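Local coordinates for protein CocE/NonD family hydrolase (PDB 3III) that is probably a serine hydrolase of the CocE/NonD family, related to X-Pro dipeptidyl-peptidases, that cleaves ester or amide bonds in a substrate not yet defined, at residues G212-F216 / M527-E532; N445-Q451 / I518-S523; A89-T93 / N522-G526. All blocks are in the same frame, centred on the assembly; numbering follows the deposited sequence. Where two conformers were deposited one is given.

Contact 1 of 3, residues G212-F216 / M527-E532; sequences GFYRF and MKTRYE. With PLM (palmitic acid), chain G.
The backbone N of F213 donates to the carbonyl O of R530 at 2.9 Å, the one hydrogen bond between residues 212-216 and 527-532. It is bent, 134° at the hydrogen, and the donor stands above the carbonyl plane, away from the lone pairs. G212, at the N-cap position of the helix, has no side chain to hold the segments apart, and its CA comes within 3.7 Å of R530 O. K528 is the centre of an inverse gamma turn, and its carbonyl O is wedged between two helix residues: it accepts a CA-H...O contact from F213 CA at 3.3 Å and lies equally close to F216 CB.

With chi1 at 166°, F216 sends its ring across this turn, and K528 C lies over one face, displaced toward the rim. CG2 of T529, running alongside, reaches F216 CE2 at 4.1 Å. At the ring edge, in plane, is a bound palmitic acid, whose C6 lies 3.5 Å from F216 CZ. The selenium of M527, a selenomethionine, makes an oblique Met-aromatic contact with the same ring, though M527 has two conformers and this detail is less certain. The F213 ring turns instead to the next peptide, with CD1 3.1 Å from T529 O.

On the loop side, R530 lays its CG over the centre of the Y531 ring and gives NH2 to Y531 OH, while NH1 holds the carbonyls of V519 and G521. The acid is hydrogen-bonded to Y76 and to S169, at the strand-to-helix turn where alpha/beta hydrolases usually carry their nucleophile, consistent with that role. The contact thus sets the start of helix 213-224, with helix 198-203 packed against F213, onto the loop joining strands 508-514 and 541-546.

Contact 2 of 3, residues N445-Q451 / I518-S523; sequences NHIENGQ and IVIGNS
I447 and S523 bring their CA atoms to 5.5 Å and G450 and V519 theirs to 6.5 Å, the two segments facing one another without a backbone hydrogen bond between them. S523 turns its hydroxyl to the carbonyls of N445 and H446, with OG 2.9 Å from N445 O and 3.1 Å from H446 O; W91 NE1 donates to the same hydroxyl oxygen. A water ties the backbones here, donating to N445 O and accepting from S523 N. H446 is steadied from within its own segment: ND1 gives a nearly straight bond, 168° at the hydrogen, to N445 OD1, which lies in the plane of the imidazole.

A cis peptide precedes N445, and H446 and I447 both face D443, forming a G1 beta bulge in the pairing of strands 441-443 and 447-458. These strands form one margin of a five-stranded antiparallel sheet in the C-terminal, non-catalytic part of the protein.

Beyond the bulge, V519 provides most of the apolar packing. It divides its methyls: CG1, anti to the backbone N (chi1 175°), meets I447 CD1 at 3.8 Å and N449 O at 3.5 Å, whereas CG2 lies against the amide end of Q451. The side chains of I518 and Q451 cross at about a right angle, with I518 CG2 3.3 Å from Q451 OE1. K430 bonds Q451 OE1 and T454 the NE2, so both ends of the amide are fixed. N449 OD1 accepts from two waters, which reach on to I520 O and N522 O only by weak bonds.

Contact 3 of 3, residues A89-T93 / N522-G526; sequences ALWPT and NSTPG
W91 CG lies anti to the backbone N (chi1 -162°), which brings the indole up to the 522-526 loop, and T524, whose chi1 of 60° goes with CG2 anti to its own carbonyl carbon, meets it with that methyl. CG2 stands 3.3 Å from the centroid of the five-membered ring and only 7° off its normal, a CH-pi contact made over the pyrrole part of the indole rather than the benzene part. W91 CD1, at 3.4 Å, is the ring atom closest to T524 CG2. While T524 takes the face, S523 takes the edge: W91 NE1 donates to S523 OG at 3.0 Å, the hydroxyl lying somewhat tilted from the ring plane. Two consecutive loop residues thus meet the indole, one over its face and one near its edge.

T93 adds a flank, its OG1 coming to 3.3 Å from S523 CB, while the same hydroxyl bonds to H446 O. The loop is shaped by N522, whose OD1 accepts from T524 N at 2.9 Å to form an Asx turn. T524 OG1, on the other branch from the methyl, bonds to M527 O and to T529 OG1, so the residue is anchored at its polar end and leaves its methyl to the indole. W91 follows directly on helix 87-90 and also touches N445, T529 and the bound palmitic acid, which makes it part of the ligand's surroundings.

Because the indole N-H can only give its proton, S523 OG must act here as an acceptor, and its own proton remains available for a backbone carbonyl.

All three contacts are partly buried and share the loop between strands 508-514 and 541-546. Contact 3, the smallest, has its centre about 20 Å from the chain centre, against about 15 and 16 Å for contacts 1 and 2. Contacts 1 and 3 join this loop to the S15-family part, at helix 213-224 and just after helix 87-90, beside the palmitic acid; contact 2 ties it to strand 447-458 within the C-terminal part. Contact 1 rests on backbone carbonyls and phenyl rings, contact 3 on one indole, met by a methyl and a hydroxyl, and contact 2 mixes aliphatic packing with bridging waters. R530 binds contact 1 to contact 2.

Contact 1 of 3, residues G212-F216 / M527-E532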
# COMPACT_ATOMS: atom_id res chain seq x y z
N GLY A 212 13.60 0.52 -9.19
CA GLY A 212 12.76 1.56 -9.72
C GLY A 212 12.20 2.47 -8.67
O GLY A 212 12.94 3.28 -8.07
N PHE A 213 10.90 2.32 -8.40
CA PHE A 213 10.20 3.17 -7.44
C PHE A 213 10.93 3.45 -6.12
O PHE A 213 11.06 4.61 -5.70
CB PHE A 213 8.80 2.66 -7.11
CG PHE A 213 8.10 3.54 -6.16
CD1 PHE A 213 7.50 4.71 -6.59
CD2 PHE A 213 8.09 3.24 -4.81
CE1 PHE A 213 6.86 5.56 -5.66
CE2 PHE A 213 7.43 4.06 -3.90
CZ PHE A 213 6.82 5.22 -4.33
N TYR A 214 11.46 2.40 -5.49
CA TYR A 214 12.20 2.56 -4.22
C TYR A 214 13.28 3.63 -4.29
O TYR A 214 13.43 4.48 -3.37
CB TYR A 214 12.82 1.25 -3.79
CG TYR A 214 13.65 1.34 -2.52
CD1 TYR A 214 13.04 1.38 -1.27
CD2 TYR A 214 15.06 1.43 -2.57
CE1 TYR A 214 13.81 1.48 -0.11
CE2 TYR A 214 15.83 1.53 -1.45
CZ TYR A 214 15.19 1.52 -0.20
OH TYR A 214 15.97 1.62 0.94
N ARG A 215 14.06 3.56 -5.34
CA ARG A 215 15.15 4.48 -5.57
C ARG A 215 14.64 5.85 -5.99
O ARG A 215 15.14 6.86 -5.53
CB ARG A 215 16.15 3.91 -6.57
CG ARG A 215 16.73 2.60 -6.13
CD ARG A 215 17.79 2.01 -7.07
NE ARG A 215 18.28 0.76 -6.48
CZ ARG A 215 19.19 -0.02 -7.03
NH1 ARG A 215 19.70 0.27 -8.23
NH2 ARG A 215 19.60 -1.10 -6.39
N PHE A 216 13.63 5.88 -6.83
CA PHE A 216 12.98 7.14 -7.23
C PHE A 216 12.43 7.91 -6.00
O PHE A 216 12.64 9.14 -5.82
CB PHE A 216 11.86 6.78 -8.16
CG PHE A 216 10.86 7.90 -8.43
CD1 PHE A 216 11.20 8.93 -9.29
CD2 PHE A 216 9.58 7.87 -7.88
CE1 PHE A 216 10.27 9.93 -9.56
CE2 PHE A 216 8.67 8.84 -8.17
CZ PHE A 216 9.03 9.88 -9.01
N MSE A 527 10.35 8.42 -16.01
CA MSE A 527 10.30 8.59 -14.57
C MSE A 527 9.90 7.29 -13.91
O MSE A 527 8.92 6.67 -14.31
CB MSE A 527 9.30 9.66 -14.20
CG MSE A 527 9.24 9.95 -12.76
SE MSE A 527 7.99 11.43 -12.47
CE MSE A 527 9.05 12.82 -13.37
N LYS A 528 10.69 6.89 -12.91
CA LYS A 528 10.57 5.55 -12.34
C LYS A 528 9.50 5.46 -11.24
O LYS A 528 9.80 5.16 -10.09
CB LYS A 528 11.95 5.04 -11.85
CG LYS A 528 12.92 4.72 -13.04
CD LYS A 528 14.37 4.41 -12.54
CE LYS A 528 15.33 3.88 -13.69
NZ LYS A 528 16.79 4.28 -13.44
N THR A 529 8.25 5.67 -11.63
CA THR A 529 7.15 5.60 -10.66
C THR A 529 6.72 4.17 -10.32
O THR A 529 6.11 3.95 -9.28
CB THR A 529 5.88 6.36 -11.14
OG1 THR A 529 5.48 5.81 -12.37
CG2 THR A 529 6.16 7.85 -11.30
N ARG A 530 7.07 3.21 -11.19
CA ARG A 530 6.75 1.81 -10.94
C ARG A 530 7.98 1.08 -10.39
O ARG A 530 9.13 1.53 -10.57
CB ARG A 530 6.23 1.20 -12.22
CG ARG A 530 5.65 -0.18 -12.11
CD ARG A 530 5.08 -0.62 -13.41
NE ARG A 530 4.56 -1.96 -13.25
CZ ARG A 530 4.86 -2.99 -14.03
NH1 ARG A 530 5.60 -2.84 -15.11
NH2 ARG A 530 4.40 -4.17 -13.72
N TYR A 531 7.77 -0.04 -9.69
CA TYR A 531 8.92 -0.93 -9.37
C TYR A 531 9.64 -1.30 -10.66
O TYR A 531 9.01 -1.32 -11.73
CB TYR A 531 8.48 -2.18 -8.56
CG TYR A 531 7.31 -2.93 -9.19
CD1 TYR A 531 7.46 -3.56 -10.42
CD2 TYR A 531 6.06 -2.96 -8.57
CE1 TYR A 531 6.38 -4.25 -11.01
CE2 TYR A 531 4.97 -3.65 -9.16
CZ TYR A 531 5.13 -4.27 -10.39
OH TYR A 531 4.04 -4.99 -10.92
N GLU A 532 10.96 -1.52 -10.56
CA GLU A 532 11.76 -2.19 -11.58
C GLU A 532 12.68 -3.18 -10.86
O GLU A 532 12.92 -3.06 -9.64
CB GLU A 532 12.55 -1.16 -12.39
CG GLU A 532 11.66 -0.25 -13.21
CD GLU A 532 12.41 0.83 -14.00
OE1 GLU A 532 13.65 0.82 -14.09
OE2 GLU A 532 11.72 1.72 -14.50
C1 PLM G . 4.11 8.41 -2.51
O1 PLM G . 4.16 8.34 -1.29
O2 PLM G . 3.28 7.70 -3.10
C2 PLM G . 5.07 9.31 -3.22
C3 PLM G . 4.73 9.49 -4.69
C4 PLM G . 5.57 10.52 -5.45
C5 PLM G . 5.00 10.89 -6.85
C6 PLM G . 6.03 11.40 -7.90
C7 PLM G . 5.77 12.72 -8.67
C8 PLM G . 5.17 12.61 -10.10

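Contact 2 of 3, residues N445-Q451 / I518-S523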
# COMPACT_ATOMS: atom_id res chain seq x y z
N ASN A 445 2.26 1.32 -11.06
CA ASN A 445 1.78 2.41 -10.24
C ASN A 445 0.86 3.24 -11.14
O ASN A 445 1.31 3.98 -12.06
CB ASN A 445 3.03 3.20 -9.69
CG ASN A 445 2.67 4.32 -8.76
OD1 ASN A 445 1.47 4.60 -8.60
ND2 ASN A 445 3.67 5.01 -8.18
N HIS A 446 -0.45 3.14 -10.86
CA HIS A 446 -1.51 3.74 -11.72
C HIS A 446 -1.36 3.35 -13.20
O HIS A 446 -1.47 4.20 -14.07
CB HIS A 446 -1.57 5.26 -11.56
CG HIS A 446 -2.06 5.69 -10.21
ND1 HIS A 446 -1.28 5.56 -9.08
CD2 HIS A 446 -3.25 6.18 -9.80
CE1 HIS A 446 -1.99 5.95 -8.03
NE2 HIS A 446 -3.19 6.33 -8.44
N ILE A 447 -1.02 2.10 -13.45
CA ILE A 447 -1.06 1.58 -14.82
C ILE A 447 -2.44 0.98 -15.07
O ILE A 447 -3.13 0.62 -14.14
CB ILE A 447 0.07 0.56 -15.14
CG1 ILE A 447 -0.08 -0.76 -14.35
CG2 ILE A 447 1.44 1.24 -14.91
CD1 ILE A 447 1.02 -1.87 -14.80
N GLU A 448 -2.86 1.00 -16.32
CA GLU A 448 -4.19 0.47 -16.70
C GLU A 448 -4.11 -0.83 -17.48
O GLU A 448 -5.16 -1.46 -17.74
CB GLU A 448 -4.99 1.52 -17.46
CG GLU A 448 -5.18 2.78 -16.59
CD GLU A 448 -6.12 3.81 -17.15
OE1 GLU A 448 -6.59 3.69 -18.32
OE2 GLU A 448 -6.41 4.78 -16.40
N ASN A 449 -2.90 -1.25 -17.85
CA ASN A 449 -2.69 -2.56 -18.53
C ASN A 449 -2.13 -3.62 -17.61
O ASN A 449 -1.34 -4.47 -18.03
CB ASN A 449 -1.74 -2.39 -19.75
CG ASN A 449 -0.32 -1.97 -19.34
OD1 ASN A 449 -0.12 -1.37 -18.30
ND2 ASN A 449 0.68 -2.38 -20.14
N GLY A 450 -2.55 -3.60 -16.35
CA GLY A 450 -2.11 -4.53 -15.38
C GLY A 450 -2.85 -5.86 -15.40
O GLY A 450 -3.68 -6.14 -16.27
N GLN A 451 -2.53 -6.68 -14.41
CA GLN A 451 -3.00 -8.05 -14.40
C GLN A 451 -3.74 -8.31 -13.09
O GLN A 451 -4.12 -7.40 -12.39
CB GLN A 451 -1.82 -9.02 -14.68
CG GLN A 451 -0.75 -9.12 -13.58
CD GLN A 451 0.56 -9.91 -14.04
OE1 GLN A 451 0.63 -10.39 -15.15
NE2 GLN A 451 1.55 -10.01 -13.15
N ILE A 518 6.65 -9.17 -15.76
CA ILE A 518 5.62 -9.72 -16.61
C ILE A 518 4.85 -8.65 -17.40
O ILE A 518 4.73 -8.74 -18.61
CB ILE A 518 4.73 -10.67 -15.80
CG1 ILE A 518 5.59 -11.89 -15.36
CG2 ILE A 518 3.53 -11.14 -16.65
CD1 ILE A 518 4.98 -12.58 -14.20
N VAL A 519 4.34 -7.65 -16.70
CA VAL A 519 3.75 -6.50 -17.34
C VAL A 519 4.87 -5.50 -17.50
O VAL A 519 5.62 -5.21 -16.55
CB VAL A 519 2.57 -5.94 -16.51
CG1 VAL A 519 2.04 -4.63 -17.17
CG2 VAL A 519 1.43 -6.99 -16.34
N ILE A 520 5.07 -5.02 -18.71
CA ILE A 520 6.19 -4.12 -18.87
C ILE A 520 5.73 -2.67 -18.90
O ILE A 520 4.55 -2.38 -19.07
CB ILE A 520 7.04 -4.49 -20.08
CG1 ILE A 520 6.28 -4.22 -21.38
CG2 ILE A 520 7.47 -5.99 -19.99
CD1 ILE A 520 7.14 -4.62 -22.56
N GLY A 521 6.68 -1.78 -18.63
CA GLY A 521 6.44 -0.34 -18.76
C GLY A 521 5.80 0.27 -17.54
O GLY A 521 5.51 -0.40 -16.54
N ASN A 522 5.61 1.56 -17.61
CA ASN A 522 4.90 2.25 -16.57
C ASN A 522 4.04 3.35 -17.24
O ASN A 522 3.97 3.45 -18.48
CB ASN A 522 5.92 2.79 -15.55
CG ASN A 522 6.79 3.91 -16.10
OD1 ASN A 522 6.47 4.57 -17.10
ND2 ASN A 522 7.92 4.16 -15.41
N SER A 523 3.43 4.21 -16.43
CA SER A 523 2.52 5.24 -16.92
C SER A 523 3.16 6.60 -16.90
O SER A 523 2.44 7.58 -17.05
CB SER A 523 1.20 5.25 -16.09
OG SER A 523 1.38 5.25 -14.67
O HOH W 1 3.80 3.77 -13.35
O HOH W 2 2.23 -0.11 -18.10
O HOH W 3 1.22 1.54 -18.80

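Contact 3 of 3, residues A89-T93 / N522-G526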
# COMPACT_ATOMS: atom_id res chain seq x y z
N ALA A 89 -1.39 15.79 -18.54
CA ALA A 89 -0.58 15.35 -19.66
C ALA A 89 0.61 14.51 -19.19
O ALA A 89 1.05 13.60 -19.90
CB ALA A 89 -0.11 16.52 -20.50
N LEU A 90 1.10 14.79 -18.00
CA LEU A 90 2.34 14.17 -17.53
C LEU A 90 2.13 12.85 -16.81
O LEU A 90 3.00 11.98 -16.87
CB LEU A 90 3.09 15.15 -16.63
CG LEU A 90 3.59 16.44 -17.34
CD1 LEU A 90 4.34 17.30 -16.32
CD2 LEU A 90 4.47 16.15 -18.53
N TRP A 91 0.99 12.69 -16.14
CA TRP A 91 0.67 11.43 -15.46
C TRP A 91 -0.85 11.22 -15.62
O TRP A 91 -1.61 11.48 -14.71
CB TRP A 91 1.08 11.45 -13.99
CG TRP A 91 1.16 10.04 -13.38
CD1 TRP A 91 0.81 8.86 -14.01
CD2 TRP A 91 1.66 9.65 -12.07
NE1 TRP A 91 1.05 7.79 -13.18
CE2 TRP A 91 1.52 8.25 -11.98
CE3 TRP A 91 2.15 10.34 -10.96
CZ2 TRP A 91 1.94 7.53 -10.86
CZ3 TRP A 91 2.53 9.63 -9.84
CH2 TRP A 91 2.42 8.24 -9.79
N PRO A 92 -1.30 10.83 -16.83
CA PRO A 92 -2.71 10.85 -17.20
C PRO A 92 -3.58 9.86 -16.48
O PRO A 92 -4.79 10.09 -16.33
CB PRO A 92 -2.68 10.58 -18.71
CG PRO A 92 -1.35 10.06 -19.00
CD PRO A 92 -0.44 10.62 -18.00
N THR A 93 -2.96 8.83 -15.94
CA THR A 93 -3.68 7.72 -15.32
C THR A 93 -3.89 7.89 -13.81
O THR A 93 -4.30 6.96 -13.11
CB THR A 93 -2.87 6.46 -15.54
OG1 THR A 93 -1.56 6.63 -14.98
CG2 THR A 93 -2.78 6.10 -17.07
N ASN A 522 5.61 1.56 -17.61
CA ASN A 522 4.90 2.25 -16.57
C ASN A 522 4.04 3.35 -17.24
O ASN A 522 3.97 3.45 -18.48
CB ASN A 522 5.92 2.79 -15.55
CG ASN A 522 6.79 3.91 -16.10
OD1 ASN A 522 6.47 4.57 -17.10
ND2 ASN A 522 7.92 4.16 -15.41
N SER A 523 3.43 4.21 -16.43
CA SER A 523 2.52 5.24 -16.92
C SER A 523 3.16 6.60 -16.90
O SER A 523 2.44 7.58 -17.05
CB SER A 523 1.20 5.25 -16.09
OG SER A 523 1.38 5.25 -14.67
N THR A 524 4.49 6.68 -16.69
CA THR A 524 5.22 7.95 -16.69
C THR A 524 6.59 7.72 -17.39
O THR A 524 7.62 7.63 -16.71
CB THR A 524 5.47 8.49 -15.24
OG1 THR A 524 6.24 7.54 -14.49
CG2 THR A 524 4.15 8.69 -14.48
N PRO A 525 6.58 7.55 -18.74
CA PRO A 525 7.85 7.30 -19.46
C PRO A 525 8.92 8.33 -19.05
O PRO A 525 8.64 9.51 -18.93
CB PRO A 525 7.47 7.43 -20.95
CG PRO A 525 5.96 7.09 -21.00
CD PRO A 525 5.40 7.61 -19.63
N GLY A 526 10.13 7.85 -18.78
CA GLY A 526 11.21 8.69 -18.27
C GLY A 526 11.32 8.94 -16.76
O GLY A 526 12.27 9.59 -16.31